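Local coordinates for VgrG protein (Vibrio cholerae, PDB 4DTH) that carries an actin cross-linking domain that binds ATP and magnesium ions and probably uses them to join G-actin molecules together, at residues S23-E28 with Q173-G178; Y48-Q53 with V141-N146; L57-K62 with V92-E97. All blocks are in the same frame, centred on the assembly; numbering follows the deposited sequence.

Interaction 1: residues S23-E28 with Q173-G178; sequences SSIGIE and QQATVG. With MG (magnesium ion), chain D; MG (magnesium ion), chain E; ATP (adenosine-5'-triphosphate), chain B.
G26 and T176 are paired by two backbone hydrogen bonds at the tight centre of the contact, G26 N meeting T176 O at 2.8 Å and T176 N returning to G26 O. Pairs of the same kind join S24 to G178 and E28 to Q174. On the buried apolar face, I25 has CG1 anti to the backbone N (chi1 -172°). Beyond it, I25 CD1 is 3.9 Å from V177 CG2, while the small A175 fits beside it. This antiparallel ladder forms the floor of the ATP pocket, and its other face receives the nucleotide. S24 OG donates to the adenine nitrogen N1 of ATP at 2.6 Å, a task suited to a short hydroxyl side chain. Having no side chain, G26 lets the ribose settle on the backbone, with ATP O2' 3.1 Å from G26 CA. T176 lays CG2 beside the ribose. A water hydrogen-bonds T176 OG1 at 2.8 Å and ATP O3', and donates to E28 OE1. Beyond the backbone bonds the partly exposed Q174 end is looser, its side chain crossing that of E28 with Q174 CB 3.6 Å from E28 OE1. A bend at chi2 (96°) starts the amide of Q174 toward one magnesium ion. Q174 OE1 binds that magnesium at 2.5 Å, with E28 and E351 completing the protein side. E28 OE2 binds the second magnesium ion at 2.6 Å, alongside E90.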
loop_
_atom_site.group_PDB
_atom_site.type_symbol
_atom_site.label_atom_id
_atom_site.label_comp_id
_atom_site.label_asym_id
_atom_site.label_seq_id
_atom_site.Cartn_x
_atom_site.Cartn_y
_atom_site.Cartn_z
ATOM N N SER A 23 16.682 -1.417 0.203
ATOM C CA SER A 23 15.359 -0.810 0.319
ATOM C C SER A 23 14.695 -0.585 -1.027
ATOM O O SER A 23 15.378 -0.302 -2.017
ATOM C CB SER A 23 15.396 0.475 1.134
ATOM O OG SER A 23 16.233 1.440 0.525
ATOM N N SER A 24 13.363 -0.751 -1.064
ATOM C CA SER A 24 12.581 -0.603 -2.288
ATOM C C SER A 24 11.457 0.415 -2.140
ATOM O O SER A 24 11.042 0.731 -1.019
ATOM C CB SER A 24 12.007 -1.951 -2.703
ATOM O OG SER A 24 11.283 -2.499 -1.615
ATOM N N ILE A 25 10.953 0.920 -3.280
ATOM C CA ILE A 25 9.873 1.888 -3.270
ATOM C C ILE A 25 8.890 1.627 -4.401
ATOM O O ILE A 25 9.297 1.302 -5.517
ATOM C CB ILE A 25 10.395 3.360 -3.256
ATOM C CG1 ILE A 25 9.257 4.387 -3.044
ATOM C CG2 ILE A 25 11.244 3.692 -4.498
ATOM C CD1 ILE A 25 9.655 5.670 -2.364
ATOM N N GLY A 26 7.617 1.783 -4.076
ATOM C CA GLY A 26 6.507 1.705 -5.010
ATOM C C GLY A 26 5.646 2.935 -4.844
ATOM O O GLY A 26 5.677 3.574 -3.786
ATOM N N ILE A 27 4.909 3.312 -5.894
ATOM C CA ILE A 27 4.052 4.499 -5.842
ATOM C C ILE A 27 2.651 4.174 -6.358
ATOM O O ILE A 27 2.486 3.283 -7.192
ATOM C CB ILE A 27 4.658 5.755 -6.547
ATOM C CG1 ILE A 27 4.852 5.521 -8.076
ATOM C CG2 ILE A 27 5.963 6.235 -5.860
ATOM C CD1 ILE A 27 5.172 6.793 -8.928
ATOM N N GLU A 28 1.654 4.896 -5.842
ATOM C CA GLU A 28 0.245 4.787 -6.220
ATOM C C GLU A 28 -0.182 6.170 -6.613
ATOM O O GLU A 28 0.115 7.137 -5.905
ATOM C CB GLU A 28 -0.611 4.259 -5.068
ATOM C CG GLU A 28 -0.346 2.804 -4.741
ATOM C CD GLU A 28 -0.921 2.367 -3.409
ATOM O OE1 GLU A 28 -0.503 2.911 -2.362
ATOM O OE2 GLU A 28 -1.798 1.477 -3.417
ATOM N N GLN A 173 -1.888 10.673 -4.339
ATOM C CA GLN A 173 -0.628 9.943 -4.308
ATOM C C GLN A 173 -0.204 9.337 -2.984
ATOM O O GLN A 173 -0.306 9.974 -1.932
ATOM C CB GLN A 173 0.502 10.837 -4.841
ATOM C CG GLN A 173 0.320 11.211 -6.317
ATOM C CD GLN A 173 1.343 12.186 -6.852
ATOM O OE1 GLN A 173 1.902 13.025 -6.136
ATOM N NE2 GLN A 173 1.552 12.138 -8.156
ATOM N N GLN A 174 0.337 8.117 -3.060
ATOM C CA GLN A 174 0.954 7.424 -1.927
ATOM C C GLN A 174 2.269 6.825 -2.382
ATOM O O GLN A 174 2.496 6.649 -3.579
ATOM C CB GLN A 174 0.072 6.295 -1.371
ATOM C CG GLN A 174 -1.071 6.776 -0.492
ATOM C CD GLN A 174 -2.322 6.895 -1.300
ATOM O OE1 GLN A 174 -2.823 5.919 -1.869
ATOM N NE2 GLN A 174 -2.847 8.103 -1.382
ATOM N N ALA A 175 3.132 6.501 -1.414
ATOM C CA ALA A 175 4.381 5.811 -1.662
ATOM C C ALA A 175 4.475 4.687 -0.644
ATOM O O ALA A 175 4.029 4.847 0.499
ATOM C CB ALA A 175 5.560 6.759 -1.503
ATOM N N THR A 176 5.035 3.545 -1.067
ATOM C CA THR A 176 5.255 2.382 -0.216
ATOM C C THR A 176 6.739 2.079 -0.212
ATOM O O THR A 176 7.334 1.935 -1.281
ATOM C CB THR A 176 4.351 1.207 -0.624
ATOM O OG1 THR A 176 2.986 1.602 -0.436
ATOM C CG2 THR A 176 4.626 -0.062 0.184
ATOM N N VAL A 177 7.335 1.999 0.983
ATOM C CA VAL A 177 8.760 1.731 1.170
ATOM C C VAL A 177 8.919 0.351 1.797
ATOM O O VAL A 177 8.242 0.040 2.777
ATOM C CB VAL A 177 9.435 2.850 2.023
ATOM C CG1 VAL A 177 10.850 2.466 2.476
ATOM C CG2 VAL A 177 9.445 4.187 1.280
ATOM N N GLY A 178 9.826 -0.447 1.238
ATOM C CA GLY A 178 10.157 -1.760 1.773
ATOM C C GLY A 178 11.570 -1.764 2.307
ATOM O O GLY A 178 12.478 -1.292 1.622
HETATM MG MG MG D . -2.929 3.574 -0.997
HETATM MG MG MG E . -3.290 0.229 -5.089
HETATM P PG ATP B . -4.408 -1.905 0.173
HETATM O O1G ATP B . -3.769 -0.772 0.912
HETATM O O2G ATP B . -4.379 -3.166 0.990
HETATM O O3G ATP B . -5.834 -1.611 -0.196
HETATM P PB ATP B . -3.550 -3.057 -2.324
HETATM O O1B ATP B . -3.796 -4.439 -1.865
HETATM O O2B ATP B . -4.649 -2.667 -3.283
HETATM O O3B ATP B . -3.548 -2.126 -1.160
HETATM P PA ATP B . -0.800 -3.564 -2.764
HETATM O O1A ATP B . -0.897 -4.374 -1.531
HETATM O O2A ATP B . -0.407 -4.505 -3.906
HETATM O O3A ATP B . -2.130 -2.962 -3.062
HETATM O "O5'" ATP B . 0.301 -2.418 -2.542
HETATM C "C5'" ATP B . 0.715 -1.706 -3.719
HETATM C "C4'" ATP B . 1.850 -0.756 -3.444
HETATM O "O4'" ATP B . 2.969 -1.474 -2.846
HETATM C "C3'" ATP B . 2.419 -0.102 -4.704
HETATM O "O3'" ATP B . 2.865 1.232 -4.472
HETATM C "C2'" ATP B . 3.574 -1.034 -5.046
HETATM O "O2'" ATP B . 4.519 -0.477 -5.945
HETATM C "C1'" ATP B . 4.119 -1.268 -3.653
HETATM N N9 ATP B . 5.039 -2.398 -3.492
HETATM C C8 ATP B . 4.790 -3.714 -3.771
HETATM N N7 ATP B . 5.804 -4.505 -3.515
HETATM C C5 ATP B . 6.788 -3.650 -3.040
HETATM C C6 ATP B . 8.103 -3.862 -2.579
HETATM N N6 ATP B . 8.689 -5.065 -2.518
HETATM N N1 ATP B . 8.802 -2.783 -2.158
HETATM C C2 ATP B . 8.224 -1.580 -2.197
HETATM N N3 ATP B . 6.999 -1.257 -2.605
HETATM C C4 ATP B . 6.322 -2.342 -3.023
HETATM O O HOH W 1 2.182 3.260 -2.528
#

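Interaction 2: residues Y48-Q53 with V141-N146; sequences YVKSAQ and VIEITN
Y48 and E143 lie side by side and point the same way, with the aliphatic part of the glutamate laid on the tyrosine ring. E143 CB stands over one face, 3.7 Å from the centroid of the Y48 ring in a CH-pi contact, and CG follows toward the phenol end, 3.6 Å from Y48 CZ. The carboxylate is tilted only 23° from the ring plane. T145 meets the same ring differently, its CG2 coming in the ring plane at the edge, 3.8 Å from Y48 CE1. A bend at chi2 (-78°) sets CD of E143 on the side of K50, whose chain runs extended beyond CG and ends in a salt bridge: K50 NZ lies 2.9 Å from E143 OE1, approaching from above the carboxylate plane. Lysine suits this partly exposed face because its long methylene chain can also run alongside V141, with K50 CE 3.9 Å from V141 CG1. Beneath, four backbone hydrogen bonds join Y48 to E143 and K50 to V141 as an antiparallel pair. The opposite face is apolar: V49 CG2 touches I142 CG1, and there I142 packs on W113, L114 and H117 of helix 101-124 while V49 rests on F58 and L60 of strand 56-68.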
loop_
_atom_site.group_PDB
_atom_site.type_symbol
_atom_site.label_atom_id
_atom_site.label_comp_id
_atom_site.label_asym_id
_atom_site.label_seq_id
_atom_site.Cartn_x
_atom_site.Cartn_y
_atom_site.Cartn_z
ATOM N N TYR A 48 -0.942 -2.614 -18.248
ATOM C CA TYR A 48 0.325 -2.146 -17.712
ATOM C C TYR A 48 1.136 -1.425 -18.764
ATOM O O TYR A 48 0.880 -1.556 -19.974
ATOM C CB TYR A 48 1.136 -3.274 -17.019
ATOM C CG TYR A 48 1.610 -4.381 -17.935
ATOM C CD1 TYR A 48 0.779 -5.451 -18.257
ATOM C CD2 TYR A 48 2.915 -4.399 -18.421
ATOM C CE1 TYR A 48 1.224 -6.495 -19.066
ATOM C CE2 TYR A 48 3.369 -5.436 -19.236
ATOM C CZ TYR A 48 2.522 -6.488 -19.546
ATOM O OH TYR A 48 2.956 -7.516 -20.345
ATOM N N VAL A 49 2.086 -0.621 -18.294
ATOM C CA VAL A 49 2.999 0.113 -19.157
ATOM C C VAL A 49 4.387 -0.404 -18.872
ATOM O O VAL A 49 4.772 -0.545 -17.704
ATOM C CB VAL A 49 2.875 1.653 -18.998
ATOM C CG1 VAL A 49 4.050 2.397 -19.641
ATOM C CG2 VAL A 49 1.556 2.143 -19.582
ATOM N N LYS A 50 5.127 -0.722 -19.940
ATOM C CA LYS A 50 6.494 -1.194 -19.812
ATOM C C LYS A 50 7.426 -0.332 -20.660
ATOM O O LYS A 50 6.964 0.402 -21.542
ATOM C CB LYS A 50 6.594 -2.694 -20.190
ATOM C CG LYS A 50 6.286 -3.013 -21.657
ATOM C CD LYS A 50 6.278 -4.507 -21.934
ATOM C CE LYS A 50 6.029 -4.786 -23.400
ATOM N NZ LYS A 50 5.853 -6.239 -23.678
ATOM N N SER A 51 8.738 -0.438 -20.427
ATOM C CA SER A 51 9.694 0.264 -21.278
ATOM C C SER A 51 9.776 -0.561 -22.569
ATOM O O SER A 51 9.383 -1.736 -22.566
ATOM C CB SER A 51 11.064 0.324 -20.609
ATOM O OG SER A 51 11.608 -0.980 -20.485
ATOM N N ALA A 52 10.289 0.031 -23.659
ATOM C CA ALA A 52 10.472 -0.687 -24.929
ATOM C C ALA A 52 11.398 -1.907 -24.745
ATOM O O ALA A 52 11.237 -2.911 -25.437
ATOM C CB ALA A 52 11.053 0.244 -25.970
ATOM N N GLN A 53 12.314 -1.832 -23.762
ATOM C CA GLN A 53 13.255 -2.896 -23.382
ATOM C C GLN A 53 12.548 -4.091 -22.705
ATOM O O GLN A 53 13.151 -5.160 -22.571
ATOM C CB GLN A 53 14.369 -2.337 -22.473
ATOM C CG GLN A 53 15.348 -1.379 -23.171
ATOM C CD GLN A 53 14.774 -0.006 -23.467
ATOM O OE1 GLN A 53 14.170 0.655 -22.609
ATOM N NE2 GLN A 53 14.948 0.453 -24.697
ATOM N N VAL A 141 5.439 1.315 -23.826
ATOM C CA VAL A 141 4.505 0.384 -24.456
ATOM C C VAL A 141 3.353 0.083 -23.503
ATOM O O VAL A 141 3.589 -0.273 -22.346
ATOM C CB VAL A 141 5.221 -0.934 -24.894
ATOM C CG1 VAL A 141 4.227 -1.963 -25.430
ATOM C CG2 VAL A 141 6.328 -0.676 -25.913
ATOM N N ILE A 142 2.111 0.212 -23.997
ATOM C CA ILE A 142 0.917 -0.148 -23.241
ATOM C C ILE A 142 0.569 -1.577 -23.615
ATOM O O ILE A 142 0.501 -1.905 -24.800
ATOM C CB ILE A 142 -0.312 0.774 -23.548
ATOM C CG1 ILE A 142 -0.049 2.242 -23.181
ATOM C CG2 ILE A 142 -1.576 0.256 -22.843
ATOM C CD1 ILE A 142 -1.131 3.259 -23.776
ATOM N N GLU A 143 0.311 -2.404 -22.610
ATOM C CA GLU A 143 -0.173 -3.765 -22.782
ATOM C C GLU A 143 -1.545 -3.784 -22.111
ATOM O O GLU A 143 -1.683 -3.254 -21.005
ATOM C CB GLU A 143 0.757 -4.783 -22.105
ATOM C CG GLU A 143 2.105 -4.947 -22.786
ATOM C CD GLU A 143 2.133 -5.803 -24.039
ATOM O OE1 GLU A 143 3.198 -5.832 -24.697
ATOM O OE2 GLU A 143 1.105 -6.442 -24.371
ATOM N N ILE A 144 -2.562 -4.335 -22.787
ATOM C CA ILE A 144 -3.924 -4.427 -22.250
ATOM C C ILE A 144 -4.192 -5.869 -21.839
ATOM O O ILE A 144 -4.155 -6.765 -22.684
ATOM C CB ILE A 144 -4.996 -3.876 -23.252
ATOM C CG1 ILE A 144 -4.781 -2.368 -23.562
ATOM C CG2 ILE A 144 -6.440 -4.174 -22.780
ATOM C CD1 ILE A 144 -4.825 -1.410 -22.332
ATOM N N THR A 145 -4.469 -6.090 -20.555
ATOM C CA THR A 145 -4.721 -7.437 -20.022
ATOM C C THR A 145 -6.200 -7.744 -19.878
ATOM O O THR A 145 -6.580 -8.916 -19.862
ATOM C CB THR A 145 -3.894 -7.694 -18.780
ATOM O OG1 THR A 145 -4.269 -6.740 -17.795
ATOM C CG2 THR A 145 -2.394 -7.619 -19.068
ATOM N N ASN A 146 -7.039 -6.696 -19.811
ATOM C CA ASN A 146 -8.486 -6.848 -19.801
ATOM C C ASN A 146 -9.076 -5.872 -20.818
ATOM O O ASN A 146 -9.225 -4.682 -20.532
ATOM C CB ASN A 146 -9.109 -6.688 -18.411
ATOM C CG ASN A 146 -10.583 -7.041 -18.374
ATOM O OD1 ASN A 146 -11.205 -7.378 -19.389
ATOM N ND2 ASN A 146 -11.182 -6.979 -17.201
#

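Interaction 3: residues L57-K62 with V92-E97; sequences LFMLTK and VSYPCE. With ATP (adenosine-5'-triphosphate), chain B.
M59 N donates to V92 O at 2.7 Å, the shortest polar bond between these strands, and V92 N returns to M59 O. The third bond, Y94 N to L57 O at 2.9 Å, approaches from 47° above the carbonyl plane where the pairing gives way to a loop. Here L57 and F58 face V49 as a classic beta bulge. The side chains of M59 and Y94 cross at about a right angle in a Met-aromatic contact, M59 SD lying obliquely 5.0 Å from the centroid of the Y94 ring. The extended methionine has CE anti to CB (chi3 180°), and M59 CE reaches 3.4 Å from Y94 OH. Flexible, unbranched methionine suits this flat ring. The ring edge at Y94 CD1 meets F58 N, and its hydroxyl hydrogen-bonds P14 O. Toward the nucleotide, S93 O accepts a bond from ATP O2' at 2.6 Å, V92 CG1 packs on the ribose and P95 on the adenine, so strand and following loop line one side of the pocket. V92 CG2 turns to T61, whose OG1 is bound to E90 O. F58 directs its ring at A110, M111 and L114 of helix 101-124, L60 packs on strand 45-51, and S93 OG bonds I27 N of strand 24-30.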
loop_
_atom_site.group_PDB
_atom_site.type_symbol
_atom_site.label_atom_id
_atom_site.label_comp_id
_atom_site.label_asym_id
_atom_site.label_seq_id
_atom_site.Cartn_x
_atom_site.Cartn_y
_atom_site.Cartn_z
ATOM N N LEU A 57 6.824 -1.073 -15.763
ATOM C CA LEU A 57 6.940 0.179 -15.001
ATOM C C LEU A 57 5.782 0.427 -14.048
ATOM O O LEU A 57 6.009 0.772 -12.885
ATOM C CB LEU A 57 7.151 1.369 -15.951
ATOM C CG LEU A 57 8.365 1.258 -16.901
ATOM C CD1 LEU A 57 8.324 2.343 -17.953
ATOM C CD2 LEU A 57 9.708 1.281 -16.128
ATOM N N PHE A 58 4.547 0.259 -14.526
ATOM C CA PHE A 58 3.366 0.436 -13.683
ATOM C C PHE A 58 2.142 -0.270 -14.219
ATOM O O PHE A 58 2.044 -0.546 -15.419
ATOM C CB PHE A 58 3.072 1.921 -13.389
ATOM C CG PHE A 58 2.685 2.748 -14.591
ATOM C CD1 PHE A 58 1.359 2.829 -15.001
ATOM C CD2 PHE A 58 3.639 3.491 -15.277
ATOM C CE1 PHE A 58 1.000 3.596 -16.113
ATOM C CE2 PHE A 58 3.280 4.271 -16.377
ATOM C CZ PHE A 58 1.958 4.335 -16.779
ATOM N N MET A 59 1.189 -0.527 -13.331
ATOM C CA MET A 59 -0.064 -1.171 -13.694
ATOM C C MET A 59 -1.163 -0.133 -13.854
ATOM O O MET A 59 -1.169 0.885 -13.164
ATOM C CB MET A 59 -0.491 -2.156 -12.586
ATOM C CG MET A 59 0.446 -3.323 -12.392
ATOM S SD MET A 59 -0.121 -4.251 -10.963
ATOM C CE MET A 59 1.064 -5.539 -10.897
ATOM N N LEU A 60 -2.130 -0.429 -14.719
ATOM C CA LEU A 60 -3.332 0.387 -14.885
ATOM C C LEU A 60 -4.409 -0.339 -14.102
ATOM O O LEU A 60 -4.695 -1.512 -14.379
ATOM C CB LEU A 60 -3.721 0.493 -16.368
ATOM C CG LEU A 60 -3.016 1.600 -17.158
ATOM C CD1 LEU A 60 -1.626 1.188 -17.572
ATOM C CD2 LEU A 60 -3.812 1.949 -18.378
ATOM N N THR A 61 -4.960 0.319 -13.078
ATOM C CA THR A 61 -5.955 -0.319 -12.224
ATOM C C THR A 61 -7.200 0.529 -12.031
ATOM O O THR A 61 -7.145 1.762 -12.133
ATOM C CB THR A 61 -5.362 -0.657 -10.813
ATOM O OG1 THR A 61 -5.195 0.542 -10.050
ATOM C CG2 THR A 61 -4.035 -1.429 -10.863
ATOM N N LYS A 62 -8.308 -0.131 -11.669
ATOM C CA LYS A 62 -9.512 0.557 -11.228
ATOM C C LYS A 62 -9.288 0.811 -9.730
ATOM O O LYS A 62 -8.591 0.036 -9.063
ATOM C CB LYS A 62 -10.797 -0.258 -11.489
ATOM C CG LYS A 62 -10.842 -1.666 -10.888
ATOM C CD LYS A 62 -12.262 -2.234 -10.942
ATOM C CE LYS A 62 -12.281 -3.692 -10.570
ATOM N NZ LYS A 62 -13.666 -4.217 -10.412
ATOM N N VAL A 92 -0.229 2.227 -10.576
ATOM C CA VAL A 92 0.491 1.580 -9.464
ATOM C C VAL A 92 1.833 1.077 -9.979
ATOM O O VAL A 92 1.871 0.162 -10.804
ATOM C CB VAL A 92 -0.370 0.437 -8.838
ATOM C CG1 VAL A 92 0.372 -0.245 -7.691
ATOM C CG2 VAL A 92 -1.724 0.958 -8.358
ATOM N N SER A 93 2.936 1.680 -9.523
ATOM C CA SER A 93 4.236 1.272 -10.047
ATOM C C SER A 93 4.661 -0.127 -9.629
ATOM O O SER A 93 4.242 -0.618 -8.575
ATOM C CB SER A 93 5.324 2.274 -9.662
ATOM O OG SER A 93 5.704 2.156 -8.298
ATOM N N TYR A 94 5.497 -0.759 -10.466
ATOM C CA TYR A 94 6.192 -1.992 -10.113
ATOM C C TYR A 94 7.329 -1.462 -9.235
ATOM O O TYR A 94 7.967 -0.469 -9.615
ATOM C CB TYR A 94 6.743 -2.701 -11.361
ATOM C CG TYR A 94 5.661 -3.484 -12.072
ATOM C CD1 TYR A 94 4.804 -2.862 -12.977
ATOM C CD2 TYR A 94 5.441 -4.827 -11.782
ATOM C CE1 TYR A 94 3.781 -3.565 -13.605
ATOM C CE2 TYR A 94 4.416 -5.543 -12.402
ATOM C CZ TYR A 94 3.591 -4.907 -13.319
ATOM O OH TYR A 94 2.567 -5.589 -13.929
ATOM N N PRO A 95 7.543 -2.000 -8.017
ATOM C CA PRO A 95 8.597 -1.440 -7.156
ATOM C C PRO A 95 9.981 -1.470 -7.782
ATOM O O PRO A 95 10.248 -2.288 -8.675
ATOM C CB PRO A 95 8.533 -2.323 -5.905
ATOM C CG PRO A 95 7.929 -3.629 -6.402
ATOM C CD PRO A 95 6.892 -3.157 -7.367
ATOM N N CYS A 96 10.850 -0.562 -7.325
ATOM C CA CYS A 96 12.235 -0.489 -7.770
ATOM C C CYS A 96 13.116 -0.198 -6.571
ATOM O O CYS A 96 12.603 0.075 -5.482
ATOM C CB CYS A 96 12.418 0.554 -8.875
ATOM S SG CYS A 96 12.112 2.268 -8.361
ATOM N N GLU A 97 14.444 -0.282 -6.747
ATOM C CA GLU A 97 15.365 0.045 -5.670
ATOM C C GLU A 97 15.251 1.539 -5.397
ATOM O O GLU A 97 15.161 2.329 -6.336
ATOM C CB GLU A 97 16.806 -0.321 -6.057
ATOM C CG GLU A 97 16.976 -1.799 -6.377
ATOM C CD GLU A 97 18.281 -2.188 -7.043
ATOM O OE1 GLU A 97 18.291 -3.225 -7.744
ATOM O OE2 GLU A 97 19.292 -1.474 -6.855
HETATM P PG ATP B . -4.408 -1.905 0.173
HETATM O O1G ATP B . -3.769 -0.772 0.912
HETATM O O2G ATP B . -4.379 -3.166 0.990
HETATM O O3G ATP B . -5.834 -1.611 -0.196
HETATM P PB ATP B . -3.550 -3.057 -2.324
HETATM O O1B ATP B . -3.796 -4.439 -1.865
HETATM O O2B ATP B . -4.649 -2.667 -3.283
HETATM O O3B ATP B . -3.548 -2.126 -1.160
HETATM P PA ATP B . -0.800 -3.564 -2.764
HETATM O O1A ATP B . -0.897 -4.374 -1.531
HETATM O O2A ATP B . -0.407 -4.505 -3.906
HETATM O O3A ATP B . -2.130 -2.962 -3.062
HETATM O "O5'" ATP B . 0.301 -2.418 -2.542
HETATM C "C5'" ATP B . 0.715 -1.706 -3.719
HETATM C "C4'" ATP B . 1.850 -0.756 -3.444
HETATM O "O4'" ATP B . 2.969 -1.474 -2.846
HETATM C "C3'" ATP B . 2.419 -0.102 -4.704
HETATM O "O3'" ATP B . 2.865 1.232 -4.472
HETATM C "C2'" ATP B . 3.574 -1.034 -5.046
HETATM O "O2'" ATP B . 4.519 -0.477 -5.945
HETATM C "C1'" ATP B . 4.119 -1.268 -3.653
HETATM N N9 ATP B . 5.039 -2.398 -3.492
HETATM C C8 ATP B . 4.790 -3.714 -3.771
HETATM N N7 ATP B . 5.804 -4.505 -3.515
HETATM C C5 ATP B . 6.788 -3.650 -3.040
HETATM C C6 ATP B . 8.103 -3.862 -2.579
HETATM N N6 ATP B . 8.689 -5.065 -2.518
HETATM N N1 ATP B . 8.802 -2.783 -2.158
HETATM C C2 ATP B . 8.224 -1.580 -2.197
HETATM N N3 ATP B . 6.999 -1.257 -2.605
HETATM C C4 ATP B . 6.322 -2.342 -3.023
#

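How the interactions relate
From the N terminus, residues 23-28 come first and wait longest for their partner: interaction 1 closes only at 173-178, after 144 intervening residues. Within that loop, 48-53 opens interaction 2, which 141-146 closes. Inside this in turn, 57-62 meets 92-97 in interaction 3, the shortest loop, with 29 residues between its segments. The three are therefore nested and none cross. In space interaction 3 is the middle piece, joined to interaction 2 where V49 bonds L57 and F58, and to interaction 1 where C96 bonds I25. Interactions 1 and 2 do not touch, but interactions 1 and 3 both border the ATP, and interaction 3 connects that pocket to the outlying strands 45-51 and 140-144.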